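Local atomic coordinates of flagellar assembly factor FliW (Geobacillus thermodenitrificans, PDB entry 5DMD), a protein that probably binds the translational repressor CsrA and relieves its block on flagellin synthesis, and also binds flagellin and takes part in flagellum assembly. Residues T43-P54 / F58-Y70. The protein carries 1 engineered substitution. Residues are numbered along the deposited sequence; the frame is centred on the assembly and turned at random.
Sequences TPFIILQSVNTP and FVLIEPFSYFPTY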
ATOM      1  N   THR A  43      14.081   1.429   7.259  1.00 53.37           N
ATOM      2  CA  THR A  43      13.774   1.797   5.884  1.00 52.65           C
ATOM      3  C   THR A  43      12.466   2.575   5.839  1.00 42.77           C
ATOM      4  O   THR A  43      11.691   2.541   6.793  1.00 43.71           O
ATOM      5  CB  THR A  43      13.637   0.549   4.990  1.00 36.39           C
ATOM      6  OG1 THR A  43      12.635  -0.319   5.529  1.00 38.51           O
ATOM      7  CG2 THR A  43      14.961  -0.199   4.908  1.00 44.78           C
ATOM      8  N   PRO A  44      12.218   3.287   4.734  1.00 46.24           N
ATOM      9  CA  PRO A  44      10.901   3.910   4.548  1.00 54.34           C
ATOM     10  C   PRO A  44       9.873   2.920   4.025  1.00 35.65           C
ATOM     11  O   PRO A  44       8.837   3.324   3.485  1.00 39.10           O
ATOM     12  CB  PRO A  44      11.172   5.015   3.514  1.00 51.17           C
ATOM     13  CG  PRO A  44      12.669   5.085   3.364  1.00 51.58           C
ATOM     14  CD  PRO A  44      13.178   3.731   3.710  1.00 51.65           C
ATOM     15  N   PHE A  45      10.139   1.627   4.183  1.00 27.94           N
ATOM     16  CA  PHE A  45       9.336   0.580   3.569  1.00 27.39           C
ATOM     17  C   PHE A  45       8.514  -0.161   4.615  1.00 26.94           C
ATOM     18  O   PHE A  45       9.006  -0.492   5.700  1.00 25.66           O
ATOM     19  CB  PHE A  45      10.223  -0.411   2.817  1.00 26.08           C
ATOM     20  CG  PHE A  45      11.138   0.240   1.831  1.00 31.80           C
ATOM     21  CD1 PHE A  45      10.672   1.226   0.986  1.00 41.25           C
ATOM     22  CD2 PHE A  45      12.476  -0.111   1.770  1.00 40.57           C
ATOM     23  CE1 PHE A  45      11.516   1.839   0.084  1.00 40.13           C
ATOM     24  CE2 PHE A  45      13.323   0.498   0.874  1.00 43.12           C
ATOM     25  CZ  PHE A  45      12.843   1.477   0.035  1.00 48.76           C
ATOM     26  N   ILE A  46       7.262  -0.428   4.264  1.00 20.35           N
ATOM     27  CA  ILE A  46       6.315  -1.166   5.088  1.00 19.79           C
ATOM     28  C   ILE A  46       5.789  -2.311   4.234  1.00 22.38           C
ATOM     29  O   ILE A  46       5.522  -2.122   3.042  1.00 21.58           O
ATOM     30  CB  ILE A  46       5.137  -0.265   5.531  1.00 23.87           C
ATOM     31  CG1 ILE A  46       5.622   1.026   6.198  1.00 30.41           C
ATOM     32  CG2 ILE A  46       4.165  -1.022   6.442  1.00 25.06           C
ATOM     33  CD1 ILE A  46       5.866   2.181   5.246  1.00 35.48           C
ATOM     34  N   ILE A  47       5.643  -3.494   4.833  1.00 19.69           N
ATOM     35  CA  ILE A  47       5.100  -4.660   4.137  1.00 15.64           C
ATOM     36  C   ILE A  47       3.611  -4.763   4.429  1.00 14.69           C
ATOM     37  O   ILE A  47       3.200  -4.848   5.597  1.00 16.88           O
ATOM     38  CB  ILE A  47       5.811  -5.958   4.548  1.00 15.74           C
ATOM     39  CG1 ILE A  47       7.319  -5.824   4.342  1.00 19.41           C
ATOM     40  CG2 ILE A  47       5.260  -7.121   3.723  1.00 15.97           C
ATOM     41  CD1 ILE A  47       7.696  -5.464   2.914  1.00 19.19           C
ATOM     42  N   LEU A  48       2.799  -4.776   3.373  1.00 14.79           N
ATOM     43  CA  LEU A  48       1.386  -5.128   3.493  1.00 13.08           C
ATOM     44  C   LEU A  48       1.307  -6.651   3.439  1.00 16.62           C
ATOM     45  O   LEU A  48       1.390  -7.246   2.365  1.00 15.23           O
ATOM     46  CB  LEU A  48       0.597  -4.475   2.359  1.00 14.54           C
ATOM     47  CG  LEU A  48      -0.912  -4.713   2.379  1.00 12.74           C
ATOM     48  CD1 LEU A  48      -1.544  -4.041   3.598  1.00 16.74           C
ATOM     49  CD2 LEU A  48      -1.531  -4.213   1.076  1.00 19.00           C
ATOM     50  N   GLN A  49       1.150  -7.287   4.603  1.00 13.69           N
ATOM     51  CA  GLN A  49       1.304  -8.735   4.751  1.00 14.74           C
ATOM     52  C   GLN A  49      -0.047  -9.396   4.988  1.00 13.34           C
ATOM     53  O   GLN A  49      -0.731  -9.082   5.967  1.00 14.97           O
ATOM     54  CB  GLN A  49       2.225  -9.038   5.935  1.00 13.89           C
ATOM     55  CG  GLN A  49       2.362 -10.517   6.262  1.00 12.15           C
ATOM     56  CD  GLN A  49       3.112 -11.282   5.190  1.00 14.43           C
ATOM     57  OE1 GLN A  49       4.265 -10.981   4.880  1.00 15.07           O
ATOM     58  NE2 GLN A  49       2.436 -12.259   4.589  1.00 16.01           N
ATOM     59  N   SER A  50      -0.422 -10.326   4.114  1.00 14.69           N
ATOM     60  CA  SER A  50      -1.627 -11.108   4.345  1.00 13.88           C
ATOM     61  C   SER A  50      -1.475 -11.963   5.600  1.00 14.82           C
ATOM     62  O   SER A  50      -0.440 -12.596   5.822  1.00 16.08           O
ATOM     63  CB  SER A  50      -1.882 -12.032   3.154  1.00 14.78           C
ATOM     64  OG  SER A  50      -2.892 -12.970   3.489  1.00 16.98           O
ATOM     65  N   VAL A  51      -2.534 -11.998   6.416  1.00 14.37           N
ATOM     66  CA  VAL A  51      -2.593 -12.849   7.605  1.00 15.39           C
ATOM     67  C   VAL A  51      -2.884 -14.301   7.268  1.00 18.12           C
ATOM     68  O   VAL A  51      -2.655 -15.185   8.103  1.00 20.34           O
ATOM     69  CB  VAL A  51      -3.664 -12.216   8.516  1.00 21.53           C
ATOM     70  CG1 VAL A  51      -3.999 -13.094   9.716  1.00 27.08           C
ATOM     71  CG2 VAL A  51      -3.220 -10.857   8.971  1.00 18.90           C
ATOM     72  N   ASN A  52      -3.345 -14.581   6.049  1.00 16.41           N
ATOM     73  CA  ASN A  52      -3.705 -15.936   5.661  1.00 20.74           C
ATOM     74  C   ASN A  52      -2.758 -16.563   4.650  1.00 21.59           C
ATOM     75  O   ASN A  52      -2.682 -17.794   4.590  1.00 28.85           O
ATOM     76  CB  ASN A  52      -5.125 -15.951   5.078  1.00 22.42           C
ATOM     77  CG  ASN A  52      -6.154 -15.541   6.091  1.00 25.88           C
ATOM     78  OD1 ASN A  52      -6.417 -16.276   7.041  1.00 27.05           O
ATOM     79  ND2 ASN A  52      -6.736 -14.358   5.910  1.00 24.28           N
ATOM     80  N   THR A  53      -2.042 -15.762   3.865  1.00 18.30           N
ATOM     81  CA  THR A  53      -1.210 -16.256   2.770  1.00 16.96           C
ATOM     82  C   THR A  53       0.192 -15.667   2.905  1.00 16.32           C
ATOM     83  O   THR A  53       0.414 -14.502   2.534  1.00 17.52           O
ATOM     84  CB  THR A  53      -1.815 -15.858   1.427  1.00 21.75           C
ATOM     85  OG1 THR A  53      -3.166 -16.320   1.360  1.00 27.19           O
ATOM     86  CG2 THR A  53      -1.028 -16.486   0.285  1.00 26.95           C
ATOM     87  N   PRO A  54       1.157 -16.437   3.423  1.00 16.52           N
ATOM     88  CA  PRO A  54       2.487 -15.859   3.693  1.00 17.90           C
ATOM     89  C   PRO A  54       3.145 -15.184   2.499  1.00 23.47           C
ATOM     90  O   PRO A  54       3.789 -14.141   2.665  1.00 21.65           O
ATOM     91  CB  PRO A  54       3.297 -17.072   4.189  1.00 19.64           C
ATOM     92  CG  PRO A  54       2.272 -17.973   4.804  1.00 21.81           C
ATOM     93  CD  PRO A  54       1.015 -17.793   3.982  1.00 16.89           C
ATOM     94  N   PHE A  58       3.256  -7.252   0.029  1.00 15.76           N
ATOM     95  CA  PHE A  58       3.630  -6.179  -0.890  1.00 15.31           C
ATOM     96  C   PHE A  58       4.497  -5.129  -0.204  1.00 15.66           C
ATOM     97  O   PHE A  58       4.313  -4.825   0.980  1.00 17.05           O
ATOM     98  CB  PHE A  58       2.371  -5.508  -1.448  1.00 20.46           C
ATOM     99  CG  PHE A  58       1.416  -6.466  -2.103  1.00 19.42           C
ATOM    100  CD1 PHE A  58       0.420  -7.096  -1.372  1.00 22.46           C
ATOM    101  CD2 PHE A  58       1.508  -6.724  -3.464  1.00 22.76           C
ATOM    102  CE1 PHE A  58      -0.458  -7.985  -1.985  1.00 30.70           C
ATOM    103  CE2 PHE A  58       0.627  -7.605  -4.087  1.00 23.40           C
ATOM    104  CZ  PHE A  58      -0.353  -8.234  -3.349  1.00 25.11           C
ATOM    105  N   VAL A  59       5.442  -4.569  -0.962  1.00 14.54           N
ATOM    106  CA  VAL A  59       6.318  -3.518  -0.453  1.00 14.61           C
ATOM    107  C   VAL A  59       5.651  -2.170  -0.676  1.00 16.77           C
ATOM    108  O   VAL A  59       5.353  -1.806  -1.817  1.00 17.67           O
ATOM    109  CB  VAL A  59       7.691  -3.557  -1.137  1.00 18.55           C
ATOM    110  CG1 VAL A  59       8.562  -2.449  -0.580  1.00 18.04           C
ATOM    111  CG2 VAL A  59       8.342  -4.919  -0.942  1.00 19.61           C
ATOM    112  N   LEU A  60       5.448  -1.421   0.408  1.00 16.86           N
ATOM    113  CA  LEU A  60       4.770  -0.134   0.376  1.00 18.59           C
ATOM    114  C   LEU A  60       5.722   0.982   0.777  1.00 21.12           C
ATOM    115  O   LEU A  60       6.656   0.779   1.562  1.00 22.43           O
ATOM    116  CB  LEU A  60       3.602  -0.118   1.360  1.00 18.95           C
ATOM    117  CG  LEU A  60       2.238  -0.669   0.929  1.00 21.67           C
ATOM    118  CD1 LEU A  60       2.327  -2.007   0.233  1.00 23.20           C
ATOM    119  CD2 LEU A  60       1.362  -0.771   2.175  1.00 23.69           C
ATOM    120  N   ILE A  61       5.463   2.174   0.243  1.00 16.95           N
ATOM    121  CA  ILE A  61       6.046   3.404   0.759  1.00 18.26           C
ATOM    122  C   ILE A  61       4.914   4.372   1.033  1.00 20.87           C
ATOM    123  O   ILE A  61       3.836   4.290   0.434  1.00 17.08           O
ATOM    124  CB  ILE A  61       7.050   4.078  -0.204  1.00 21.87           C
ATOM    125  CG1 ILE A  61       6.414   4.363  -1.570  1.00 19.87           C
ATOM    126  CG2 ILE A  61       8.291   3.226  -0.379  1.00 29.80           C
ATOM    127  CD1 ILE A  61       7.186   5.395  -2.411  1.00 19.78           C
ATOM    128  N   GLU A  62       5.165   5.300   1.931  1.00 20.13           N
ATOM    129  CA  GLU A  62       4.322   6.472   1.986  1.00 17.69           C
ATOM    130  C   GLU A  62       4.672   7.346   0.782  1.00 15.92           C
ATOM    131  O   GLU A  62       5.847   7.687   0.587  1.00 19.82           O
ATOM    132  CB  GLU A  62       4.590   7.213   3.287  1.00 23.94           C
ATOM    133  CG  GLU A  62       3.791   8.472   3.437  1.00 40.32           C
ATOM    134  CD  GLU A  62       2.528   8.215   4.213  1.00 62.75           C
ATOM    135  OE1 GLU A  62       1.435   8.473   3.669  1.00 59.40           O
ATOM    136  OE2 GLU A  62       2.619   7.701   5.343  1.00 56.81           O
ATOM    137  N   PRO A  63       3.704   7.693  -0.067  1.00 18.76           N
ATOM    138  CA  PRO A  63       4.053   8.263  -1.380  1.00 19.33           C
ATOM    139  C   PRO A  63       4.791   9.583  -1.317  1.00 18.74           C
ATOM    140  O   PRO A  63       5.648   9.837  -2.172  1.00 18.55           O
ATOM    141  CB  PRO A  63       2.698   8.410  -2.087  1.00 20.96           C
ATOM    142  CG  PRO A  63       1.669   8.235  -1.009  1.00 18.40           C
ATOM    143  CD  PRO A  63       2.274   7.378   0.036  1.00 20.67           C
ATOM    144  N   PHE A  64       4.485  10.441  -0.340  1.00 20.56           N
ATOM    145  CA  PHE A  64       5.039  11.791  -0.364  1.00 19.63           C
ATOM    146  C   PHE A  64       6.541  11.801  -0.137  1.00 22.46           C
ATOM    147  O   PHE A  64       7.203  12.782  -0.493  1.00 24.38           O
ATOM    148  CB  PHE A  64       4.313  12.648   0.669  1.00 22.69           C
ATOM    149  CG  PHE A  64       2.818  12.582   0.545  1.00 29.78           C
ATOM    150  CD1 PHE A  64       2.156  13.306  -0.431  1.00 30.40           C
ATOM    151  CD2 PHE A  64       2.075  11.770   1.388  1.00 38.42           C
ATOM    152  CE1 PHE A  64       0.781  13.243  -0.548  1.00 41.12           C
ATOM    153  CE2 PHE A  64       0.696  11.703   1.274  1.00 46.99           C
ATOM    154  CZ  PHE A  64       0.049  12.440   0.302  1.00 41.51           C
ATOM    155  N   SER A  65       7.095  10.714   0.409  1.00 26.51           N
ATOM    156  CA  SER A  65       8.534  10.639   0.631  1.00 35.42           C
ATOM    157  C   SER A  65       9.312  10.678  -0.678  1.00 31.99           C
ATOM    158  O   SER A  65      10.442  11.178  -0.715  1.00 34.31           O
ATOM    159  CB  SER A  65       8.862   9.369   1.415  1.00 45.28           C
ATOM    160  OG  SER A  65       8.377   8.219   0.743  1.00 41.38           O
ATOM    161  N   TYR A  66       8.729  10.158  -1.760  1.00 22.47           N
ATOM    162  CA  TYR A  66       9.370  10.147  -3.065  1.00 16.09           C
ATOM    163  C   TYR A  66       8.618  10.955  -4.110  1.00 18.85           C
ATOM    164  O   TYR A  66       9.208  11.286  -5.143  1.00 16.52           O
ATOM    165  CB  TYR A  66       9.516   8.704  -3.587  1.00 21.17           C
ATOM    166  CG  TYR A  66      10.552   7.872  -2.853  1.00 19.16           C
ATOM    167  CD1 TYR A  66      10.197   7.139  -1.729  1.00 25.05           C
ATOM    168  CD2 TYR A  66      11.869   7.836  -3.275  1.00 20.85           C
ATOM    169  CE1 TYR A  66      11.133   6.375  -1.053  1.00 26.43           C
ATOM    170  CE2 TYR A  66      12.816   7.080  -2.602  1.00 26.39           C
ATOM    171  CZ  TYR A  66      12.439   6.352  -1.492  1.00 30.00           C
ATOM    172  OH  TYR A  66      13.366   5.593  -0.813  1.00 40.98           O
ATOM    173  N   PHE A  67       7.349  11.289  -3.866  1.00 14.18           N
ATOM    174  CA  PHE A  67       6.471  11.921  -4.847  1.00 14.12           C
ATOM    175  C   PHE A  67       5.774  13.060  -4.125  1.00 18.06           C
ATOM    176  O   PHE A  67       4.600  12.952  -3.733  1.00 16.98           O
ATOM    177  CB  PHE A  67       5.487  10.908  -5.425  1.00 15.18           C
ATOM    178  CG  PHE A  67       6.163   9.755  -6.105  1.00 13.79           C
ATOM    179  CD1 PHE A  67       6.802   9.940  -7.335  1.00 16.10           C
ATOM    180  CD2 PHE A  67       6.223   8.519  -5.495  1.00 14.87           C
ATOM    181  CE1 PHE A  67       7.432   8.886  -7.966  1.00 15.17           C
ATOM    182  CE2 PHE A  67       6.860   7.460  -6.121  1.00 13.59           C
ATOM    183  CZ  PHE A  67       7.467   7.648  -7.349  1.00 14.78           C
ATOM    184  N   PRO A  68       6.482  14.168  -3.922  1.00 14.43           N
ATOM    185  CA  PRO A  68       5.976  15.214  -3.025  1.00 15.69           C
ATOM    186  C   PRO A  68       4.720  15.899  -3.502  1.00 19.40           C
ATOM    187  O   PRO A  68       4.006  16.454  -2.660  1.00 21.34           O
ATOM    188  CB  PRO A  68       7.135  16.207  -2.933  1.00 20.29           C
ATOM    189  CG  PRO A  68       8.075  15.837  -4.039  1.00 16.94           C
ATOM    190  CD  PRO A  68       7.888  14.385  -4.298  1.00 15.37           C
ATOM    191  N   THR A  69       4.425  15.910  -4.803  1.00 16.46           N
ATOM    192  CA  THR A  69       3.203  16.532  -5.295  1.00 19.02           C
ATOM    193  C   THR A  69       2.062  15.539  -5.487  1.00 22.30           C
ATOM    194  O   THR A  69       1.033  15.912  -6.064  1.00 23.91           O
ATOM    195  CB  THR A  69       3.453  17.276  -6.609  1.00 16.80           C
ATOM    196  OG1 THR A  69       3.932  16.357  -7.602  1.00 18.37           O
ATOM    197  CG2 THR A  69       4.454  18.395  -6.411  1.00 17.51           C
ATOM    198  N   TYR A  70       2.217  14.297  -5.030  1.00 18.07           N
ATOM    199  CA  TYR A  70       1.153  13.308  -5.166  1.00 17.99           C
ATOM    200  C   TYR A  70      -0.123  13.832  -4.533  1.00 24.85           C
ATOM    201  O   TYR A  70      -0.159  14.121  -3.334  1.00 30.55           O
ATOM    202  CB  TYR A  70       1.568  12.010  -4.484  1.00 20.74           C
ATOM    203  CG  TYR A  70       0.663  10.823  -4.777  1.00 17.45           C
ATOM    204  CD1 TYR A  70       0.356  10.459  -6.082  1.00 17.95           C
ATOM    205  CD2 TYR A  70       0.143  10.065  -3.744  1.00 27.07           C
ATOM    206  CE1 TYR A  70      -0.466   9.369  -6.341  1.00 17.41           C
ATOM    207  CE2 TYR A  70      -0.666   8.977  -3.993  1.00 20.23           C
ATOM    208  CZ  TYR A  70      -0.962   8.628  -5.293  1.00 19.43           C
ATOM    209  OH  TYR A  70      -1.765   7.535  -5.529  1.00 17.89           O
TER
HETATM  210  O   HOH W   1       7.598   5.409   3.295  1.00 32.39           O
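Strands 45-50 and 58-61 pair as the two arms of an antiparallel beta hairpin, their axes 4.6 Å apart and their N-to-C directions at 138°, with I46 opposite L60 and L48 opposite F58 as hydrogen-bonded pairs. Each pair is closed by two backbone bonds; L60 N to I46 O, at 2.7 Å, is the shortest. In the non-hydrogen-bonded pair of I47 and V59, the CA of I47 instead directs its hydrogen at F58 O. The hairpin sits inside the large antiparallel sheet of FliW, flanked by strand 34-39 on one side and strand 90-97 on the other.

Side chains alternate between the two faces. I46, L48, F58 and L60 share one. The branched aliphatic groups of I46, L48 and L60 suit the packing against other strands: L48 reaches F35 and I113, L60 reaches Y93 and I95. F58 lies at the edge of this group, its side chain reaching I26 in a loop. The forked end of L60 straddles L48 CB, with CD1 3.7 Å and CD2 3.8 Å from it. With CG anti to the backbone N (chi1 -178°), L48 swings its own fork out so that CD2 comes 4.3 Å from F58 CD1. F45, I47, V59 and I61 occupy the other face. Beta-branched residues fit an extended backbone well, and I47 CD1 meets V59 CG2 at 3.9 Å.

Where the strands diverge, at the open end of the hairpin, E62 N donates to a water 2.8 Å away. There the F45 ring has P44 CD over the centre of one face. I61 puts CG1 between its backbone N and carbonyl carbon (chi1 56°), which leaves CG2 for the phenyl edge: I61 CG2 comes in there, in the ring plane, 3.4 Å from F45 CD1.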